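Local coordinates for protein probable mannosyltransferase KTR4 (Saccharomyces cerevisiae, PDB 5A07) that is a probable mannosyltransferase of the GT-A class, modelled with guanosine-5'-diphosphate and a manganese ion in its pocket, at residues S275-Y286 and E332-L341. Numbering follows the deposited sequence.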
ATOM      1  N   SER B 275     -11.204  -7.637  15.466  1.00 29.29           N
ATOM      2  CA  SER B 275     -10.144  -7.302  16.418  1.00 30.45           C
ATOM      3  C   SER B 275      -9.772  -5.839  16.389  1.00 31.05           C
ATOM      4  O   SER B 275      -9.463  -5.225  17.413  1.00 30.94           O
ATOM      5  CB  SER B 275      -8.868  -8.134  16.180  1.00 37.25           C
ATOM      6  OG  SER B 275      -9.169  -9.497  16.184  1.00 39.34           O
ATOM      7  N   THR B 276      -9.754  -5.262  15.186  1.00 27.67           N
ATOM      8  CA  THR B 276      -9.368  -3.880  15.068  1.00 23.85           C
ATOM      9  C   THR B 276     -10.445  -2.992  15.702  1.00 25.61           C
ATOM     10  O   THR B 276     -10.124  -1.994  16.348  1.00 28.11           O
ATOM     11  CB  THR B 276      -9.202  -3.519  13.579  1.00 24.85           C
ATOM     12  OG1 THR B 276      -8.110  -4.244  12.978  1.00 24.04           O
ATOM     13  CG2 THR B 276      -8.966  -2.029  13.423  1.00 22.44           C
ATOM     14  N   MET B 277     -11.725  -3.389  15.588  1.00 26.32           N
ATOM     15  CA  MET B 277     -12.795  -2.629  16.303  1.00 25.24           C
ATOM     16  C   MET B 277     -12.656  -2.719  17.842  1.00 29.10           C
ATOM     17  O   MET B 277     -12.842  -1.698  18.532  1.00 27.51           O
ATOM     18  CB  MET B 277     -14.171  -3.108  15.859  1.00 28.56           C
ATOM     19  CG  MET B 277     -14.498  -2.666  14.441  1.00 30.18           C
ATOM     20  SD  MET B 277     -14.494  -0.904  14.199  1.00 35.25           S
ATOM     21  CE  MET B 277     -12.823  -0.558  13.603  1.00 37.00           C
ATOM     22  N   ASP B 278     -12.267  -3.890  18.353  1.00 29.34           N
ATOM     23  CA  ASP B 278     -11.983  -4.026  19.799  1.00 31.44           C
ATOM     24  C   ASP B 278     -10.864  -3.085  20.152  1.00 34.28           C
ATOM     25  O   ASP B 278     -10.962  -2.356  21.117  1.00 34.91           O
ATOM     26  CB  ASP B 278     -11.573  -5.458  20.189  1.00 35.31           C
ATOM     27  CG  ASP B 278     -12.725  -6.455  20.126  1.00 37.01           C
ATOM     28  OD1 ASP B 278     -13.883  -6.026  20.183  1.00 38.76           O
ATOM     29  OD2 ASP B 278     -12.473  -7.661  19.952  1.00 38.16           O
ATOM     30  N   PHE B 279      -9.795  -3.020  19.344  1.00 29.37           N
ATOM     31  CA  PHE B 279      -8.725  -2.095  19.691  1.00 28.96           C
ATOM     32  C   PHE B 279      -9.190  -0.646  19.704  1.00 30.08           C
ATOM     33  O   PHE B 279      -8.818   0.134  20.582  1.00 29.97           O
ATOM     34  CB  PHE B 279      -7.545  -2.259  18.681  1.00 30.54           C
ATOM     35  CG  PHE B 279      -6.466  -1.250  18.833  1.00 27.13           C
ATOM     36  CD1 PHE B 279      -5.442  -1.448  19.746  1.00 30.76           C
ATOM     37  CD2 PHE B 279      -6.400  -0.172  18.011  1.00 28.07           C
ATOM     38  CE1 PHE B 279      -4.427  -0.495  19.889  1.00 27.99           C
ATOM     39  CE2 PHE B 279      -5.397   0.776  18.134  1.00 28.43           C
ATOM     40  CZ  PHE B 279      -4.387   0.585  19.047  1.00 30.19           C
ATOM     41  N   VAL B 280      -9.981  -0.279  18.707  1.00 26.82           N
ATOM     42  CA  VAL B 280     -10.477   1.107  18.608  1.00 30.73           C
ATOM     43  C   VAL B 280     -11.413   1.475  19.788  1.00 30.88           C
ATOM     44  O   VAL B 280     -11.330   2.576  20.282  1.00 29.46           O
ATOM     45  CB  VAL B 280     -11.203   1.323  17.252  1.00 31.19           C
ATOM     46  CG1 VAL B 280     -12.084   2.529  17.276  1.00 34.77           C
ATOM     47  CG2 VAL B 280     -10.182   1.439  16.120  1.00 33.61           C
ATOM     48  N   GLU B 281     -12.296   0.557  20.196  1.00 38.69           N
ATOM     49  CA  GLU B 281     -13.137   0.782  21.408  1.00 39.30           C
ATOM     50  C   GLU B 281     -12.248   1.074  22.610  1.00 37.85           C
ATOM     51  O   GLU B 281     -12.544   1.972  23.342  1.00 39.77           O
ATOM     52  CB  GLU B 281     -14.125  -0.393  21.649  1.00 49.80           C
ATOM     53  CG  GLU B 281     -15.393  -0.284  20.781  1.00 58.16           C
ATOM     54  CD  GLU B 281     -15.887  -1.596  20.113  1.00 71.02           C
ATOM     55  OE1 GLU B 281     -15.652  -2.721  20.668  1.00 82.80           O
ATOM     56  OE2 GLU B 281     -16.508  -1.503  19.001  1.00 60.39           O
ATOM     57  N   GLU B 282     -11.130   0.366  22.788  1.00 37.06           N
ATOM     58  CA  GLU B 282     -10.186   0.655  23.891  1.00 39.58           C
ATOM     59  C   GLU B 282      -9.358   1.916  23.719  1.00 40.48           C
ATOM     60  O   GLU B 282      -8.841   2.424  24.675  1.00 38.87           O
ATOM     61  CB  GLU B 282      -9.218  -0.526  24.124  1.00 45.69           C
ATOM     62  CG  GLU B 282      -9.906  -1.827  24.537  1.00 55.13           C
ATOM     63  CD  GLU B 282      -8.970  -3.059  24.424  1.00 65.42           C
ATOM     64  OE1 GLU B 282      -7.767  -2.935  24.742  1.00 65.68           O
ATOM     65  OE2 GLU B 282      -9.415  -4.151  23.994  1.00 67.66           O
ATOM     66  N   HIS B 283      -9.190   2.425  22.495  1.00 38.15           N
ATOM     67  CA  HIS B 283      -8.395   3.628  22.288  1.00 35.47           C
ATOM     68  C   HIS B 283      -9.031   4.621  21.328  1.00 38.08           C
ATOM     69  O   HIS B 283      -8.434   4.950  20.285  1.00 35.62           O
ATOM     70  CB  HIS B 283      -7.037   3.262  21.692  1.00 39.93           C
ATOM     71  CG  HIS B 283      -6.271   2.305  22.518  1.00 41.36           C
ATOM     72  ND1 HIS B 283      -5.421   2.723  23.517  1.00 43.89           N
ATOM     73  CD2 HIS B 283      -6.246   0.961  22.529  1.00 43.95           C
ATOM     74  CE1 HIS B 283      -4.901   1.675  24.110  1.00 40.24           C
ATOM     75  NE2 HIS B 283      -5.382   0.595  23.528  1.00 46.66           N
ATOM     76  N   PRO B 284     -10.193   5.163  21.687  1.00 38.81           N
ATOM     77  CA  PRO B 284     -10.902   6.108  20.811  1.00 34.35           C
ATOM     78  C   PRO B 284     -10.152   7.340  20.449  1.00 31.02           C
ATOM     79  O   PRO B 284     -10.407   7.926  19.369  1.00 28.11           O
ATOM     80  CB  PRO B 284     -12.148   6.525  21.615  1.00 34.80           C
ATOM     81  CG  PRO B 284     -11.957   6.004  22.979  1.00 35.45           C
ATOM     82  CD  PRO B 284     -10.878   4.945  22.976  1.00 36.74           C
ATOM     83  N   ASN B 285      -9.267   7.779  21.339  1.00 28.08           N
ATOM     84  CA  ASN B 285      -8.458   8.954  21.110  1.00 30.80           C
ATOM     85  C   ASN B 285      -7.489   8.786  19.879  1.00 28.29           C
ATOM     86  O   ASN B 285      -7.006   9.750  19.382  1.00 29.95           O
ATOM     87  CB  ASN B 285      -7.609   9.240  22.338  1.00 37.39           C
ATOM     88  CG  ASN B 285      -6.909   7.957  22.887  1.00 50.90           C
ATOM     89  OD1 ASN B 285      -7.566   6.932  23.241  1.00 60.05           O
ATOM     90  ND2 ASN B 285      -5.572   7.995  22.955  1.00 56.75           N
ATOM     91  N   TYR B 286      -7.232   7.567  19.443  1.00 28.97           N
ATOM     92  CA  TYR B 286      -6.346   7.337  18.265  1.00 30.22           C
ATOM     93  C   TYR B 286      -7.090   7.595  16.960  1.00 31.45           C
ATOM     94  O   TYR B 286      -6.458   7.851  15.952  1.00 30.66           O
ATOM     95  CB  TYR B 286      -5.803   5.899  18.275  1.00 27.27           C
ATOM     96  CG  TYR B 286      -4.828   5.598  19.386  1.00 27.33           C
ATOM     97  CD1 TYR B 286      -4.160   6.584  20.060  1.00 28.51           C
ATOM     98  CD2 TYR B 286      -4.559   4.297  19.717  1.00 31.48           C
ATOM     99  CE1 TYR B 286      -3.221   6.258  21.070  1.00 32.09           C
ATOM    100  CE2 TYR B 286      -3.647   3.978  20.692  1.00 29.92           C
ATOM    101  CZ  TYR B 286      -2.977   4.973  21.332  1.00 30.66           C
ATOM    102  OH  TYR B 286      -2.125   4.615  22.312  1.00 32.80           O
ATOM    103  N   GLU B 332       2.488   6.606  17.952  1.00 28.70           N
ATOM    104  CA  GLU B 332       1.923   5.754  19.004  1.00 24.57           C
ATOM    105  C   GLU B 332       0.753   4.960  18.534  1.00 20.37           C
ATOM    106  O   GLU B 332       0.683   3.754  18.758  1.00 21.81           O
ATOM    107  CB  GLU B 332       1.550   6.603  20.242  1.00 29.01           C
ATOM    108  CG  GLU B 332       0.905   5.728  21.317  1.00 33.38           C
ATOM    109  CD  GLU B 332       0.332   6.557  22.480  1.00 35.85           C
ATOM    110  OE1 GLU B 332       0.825   7.644  22.761  1.00 36.64           O
ATOM    111  OE2 GLU B 332      -0.677   6.121  23.069  1.00 36.90           O
ATOM    112  N   PRO B 333      -0.181   5.561  17.766  1.00 22.94           N
ATOM    113  CA  PRO B 333      -1.315   4.753  17.380  1.00 23.48           C
ATOM    114  C   PRO B 333      -0.958   3.540  16.515  1.00 22.84           C
ATOM    115  O   PRO B 333      -1.494   2.424  16.699  1.00 26.91           O
ATOM    116  CB  PRO B 333      -2.196   5.727  16.602  1.00 27.08           C
ATOM    117  CG  PRO B 333      -1.742   7.073  16.969  1.00 28.34           C
ATOM    118  CD  PRO B 333      -0.314   6.958  17.348  1.00 26.39           C
ATOM    119  N   TYR B 334      -0.045   3.750  15.565  1.00 24.99           N
ATOM    120  CA  TYR B 334       0.359   2.647  14.653  1.00 21.87           C
ATOM    121  C   TYR B 334       1.078   1.574  15.459  1.00 18.55           C
ATOM    122  O   TYR B 334       0.765   0.387  15.357  1.00 21.31           O
ATOM    123  CB  TYR B 334       1.273   3.136  13.519  1.00 19.75           C
ATOM    124  CG  TYR B 334       1.407   2.083  12.462  1.00 18.69           C
ATOM    125  CD1 TYR B 334       0.491   2.006  11.428  1.00 20.31           C
ATOM    126  CD2 TYR B 334       2.432   1.132  12.494  1.00 18.64           C
ATOM    127  CE1 TYR B 334       0.586   1.013  10.438  1.00 20.90           C
ATOM    128  CE2 TYR B 334       2.528   0.147  11.537  1.00 19.09           C
ATOM    129  CZ  TYR B 334       1.601   0.061  10.518  1.00 20.64           C
ATOM    130  OH  TYR B 334       1.690  -0.912   9.553  1.00 22.29           O
ATOM    131  N   GLU B 335       2.045   1.978  16.257  1.00 22.73           N
ATOM    132  CA  GLU B 335       2.821   0.978  17.043  1.00 24.73           C
ATOM    133  C   GLU B 335       1.975   0.188  18.044  1.00 25.05           C
ATOM    134  O   GLU B 335       2.106  -1.042  18.186  1.00 23.96           O
ATOM    135  CB  GLU B 335       3.947   1.669  17.762  1.00 24.55           C
ATOM    136  CG  GLU B 335       4.951   2.366  16.834  1.00 27.42           C
ATOM    137  CD  GLU B 335       5.946   1.392  16.221  1.00 29.86           C
ATOM    138  OE1 GLU B 335       5.525   0.306  15.726  1.00 32.78           O
ATOM    139  OE2 GLU B 335       7.163   1.725  16.253  1.00 32.12           O
ATOM    140  N   LYS B 336       1.011   0.869  18.676  1.00 29.98           N
ATOM    141  CA  LYS B 336       0.103   0.181  19.606  1.00 26.90           C
ATOM    142  C   LYS B 336      -0.803  -0.768  18.889  1.00 29.60           C
ATOM    143  O   LYS B 336      -1.104  -1.918  19.357  1.00 25.10           O
ATOM    144  CB  LYS B 336      -0.719   1.212  20.358  1.00 34.31           C
ATOM    145  CG  LYS B 336       0.126   2.094  21.246  1.00 34.64           C
ATOM    146  CD  LYS B 336       0.488   1.365  22.538  1.00 41.62           C
ATOM    147  CE  LYS B 336       0.994   2.410  23.548  1.00 49.49           C
ATOM    148  NZ  LYS B 336       1.847   1.764  24.570  1.00 55.31           N
ATOM    149  N   TYR B 337      -1.258  -0.331  17.710  1.00 24.41           N
ATOM    150  CA  TYR B 337      -2.096  -1.224  16.942  1.00 24.67           C
ATOM    151  C   TYR B 337      -1.302  -2.452  16.560  1.00 24.03           C
ATOM    152  O   TYR B 337      -1.820  -3.583  16.572  1.00 21.81           O
ATOM    153  CB  TYR B 337      -2.665  -0.438  15.709  1.00 24.47           C
ATOM    154  CG  TYR B 337      -3.496  -1.192  14.754  1.00 23.68           C
ATOM    155  CD1 TYR B 337      -4.573  -1.928  15.170  1.00 25.22           C
ATOM    156  CD2 TYR B 337      -3.283  -1.074  13.356  1.00 24.89           C
ATOM    157  CE1 TYR B 337      -5.383  -2.585  14.255  1.00 24.07           C
ATOM    158  CE2 TYR B 337      -4.061  -1.755  12.439  1.00 23.70           C
ATOM    159  CZ  TYR B 337      -5.137  -2.468  12.883  1.00 22.38           C
ATOM    160  OH  TYR B 337      -5.895  -3.139  11.985  1.00 21.38           O
ATOM    161  N   MET B 338      -0.060  -2.239  16.101  1.00 25.68           N
ATOM    162  CA  MET B 338       0.763  -3.411  15.701  1.00 25.69           C
ATOM    163  C   MET B 338       0.941  -4.418  16.889  1.00 24.87           C
ATOM    164  O   MET B 338       0.798  -5.639  16.723  1.00 26.47           O
ATOM    165  CB  MET B 338       2.165  -2.958  15.196  1.00 25.14           C
ATOM    166  CG  MET B 338       2.179  -2.175  13.885  1.00 23.63           C
ATOM    167  SD  MET B 338       1.258  -2.996  12.565  1.00 27.37           S
ATOM    168  CE  MET B 338      -0.268  -2.087  12.645  1.00 26.50           C
ATOM    169  N   GLN B 339       1.281  -3.896  18.042  1.00 28.20           N
ATOM    170  CA  GLN B 339       1.343  -4.733  19.273  1.00 34.49           C
ATOM    171  C   GLN B 339       0.070  -5.533  19.565  1.00 32.26           C
ATOM    172  O   GLN B 339       0.111  -6.772  19.791  1.00 30.74           O
ATOM    173  CB  GLN B 339       1.722  -3.895  20.488  1.00 35.94           C
ATOM    174  CG  GLN B 339       2.166  -4.778  21.680  1.00 48.40           C
ATOM    175  CD  GLN B 339       2.999  -6.069  21.295  1.00 51.50           C
ATOM    176  OE1 GLN B 339       4.095  -5.982  20.707  1.00 58.84           O
ATOM    177  NE2 GLN B 339       2.444  -7.273  21.606  1.00 50.93           N
ATOM    178  N   TYR B 340      -1.065  -4.879  19.404  1.00 30.21           N
ATOM    179  CA  TYR B 340      -2.348  -5.533  19.574  1.00 32.21           C
ATOM    180  C   TYR B 340      -2.532  -6.664  18.589  1.00 35.95           C
ATOM    181  O   TYR B 340      -2.921  -7.819  18.945  1.00 32.24           O
ATOM    182  CB  TYR B 340      -3.488  -4.488  19.428  1.00 37.17           C
ATOM    183  CG  TYR B 340      -4.846  -4.985  19.885  1.00 33.72           C
ATOM    184  CD1 TYR B 340      -5.277  -4.824  21.204  1.00 32.38           C
ATOM    185  CD2 TYR B 340      -5.698  -5.597  18.994  1.00 32.50           C
ATOM    186  CE1 TYR B 340      -6.526  -5.258  21.594  1.00 35.07           C
ATOM    187  CE2 TYR B 340      -6.943  -6.070  19.393  1.00 37.50           C
ATOM    188  CZ  TYR B 340      -7.347  -5.888  20.698  1.00 37.99           C
ATOM    189  OH  TYR B 340      -8.570  -6.339  21.094  1.00 47.52           O
ATOM    190  N   LEU B 341      -2.215  -6.388  17.322  1.00 26.85           N
ATOM    191  CA  LEU B 341      -2.359  -7.475  16.357  1.00 26.27           C
ATOM    192  C   LEU B 341      -1.356  -8.622  16.633  1.00 23.26           C
ATOM    193  O   LEU B 341      -1.650  -9.776  16.332  1.00 22.53           O
ATOM    194  CB  LEU B 341      -2.166  -6.939  14.909  1.00 25.90           C
ATOM    195  CG  LEU B 341      -3.170  -5.843  14.476  1.00 26.45           C
ATOM    196  CD1 LEU B 341      -2.858  -5.370  13.044  1.00 26.97           C
ATOM    197  CD2 LEU B 341      -4.601  -6.319  14.573  1.00 27.95           C
TER
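F279 is gripped by two tyrosines of the facing helix in two different ways, and the three rings form one aromatic cluster between helix 272-282 and helix 332-344. With CG anti to the backbone N (chi1 173°), the phenylalanine reaches across to the backbone of the other helix, where CA of Y337 sits over one ring face, 4.0 Å from its centroid, in a CH-pi contact. H283, just past the helix end, lays its imidazole CD2 over the opposite face, toward the rim. Y340 projects the other way, its side chain sliding past that of F279: the edge of the phenylalanine turns to the tyrosine face in an offset edge-to-face pair, planes at 60°, while CB of F279 stands over the centre of the same face, 3.8 Å from the centroid. The Y340 side chain sits as a knob in the hole made by S275, D278, F279 and E282, a fit suited to a long flat ring whose OH extends past CB of D278.

Y337 takes its ring obliquely past F279 and ends in a polar clasp, its OH donating to OG1 of T276 at 2.7 Å. The threonine oxygen, close to the plane of the tyrosine ring, also bonds to the carbonyl of L272 one turn back, so this buried hydroxyl pair is anchored to the helix. At the other end Y286 lies flat against P333, whose CA stands 4.0 Å from the ring centroid and 8° off its normal; the rigid proline at the helix start gives the ring a smooth apolar surface. The arrangement is a pairing of two helices running roughly antiparallel, their segment axes 10.5 Å apart, locked by one aromatic knob in a hole and an aromatic cluster, both within the mannosyltransferase family region of a GT-A fold.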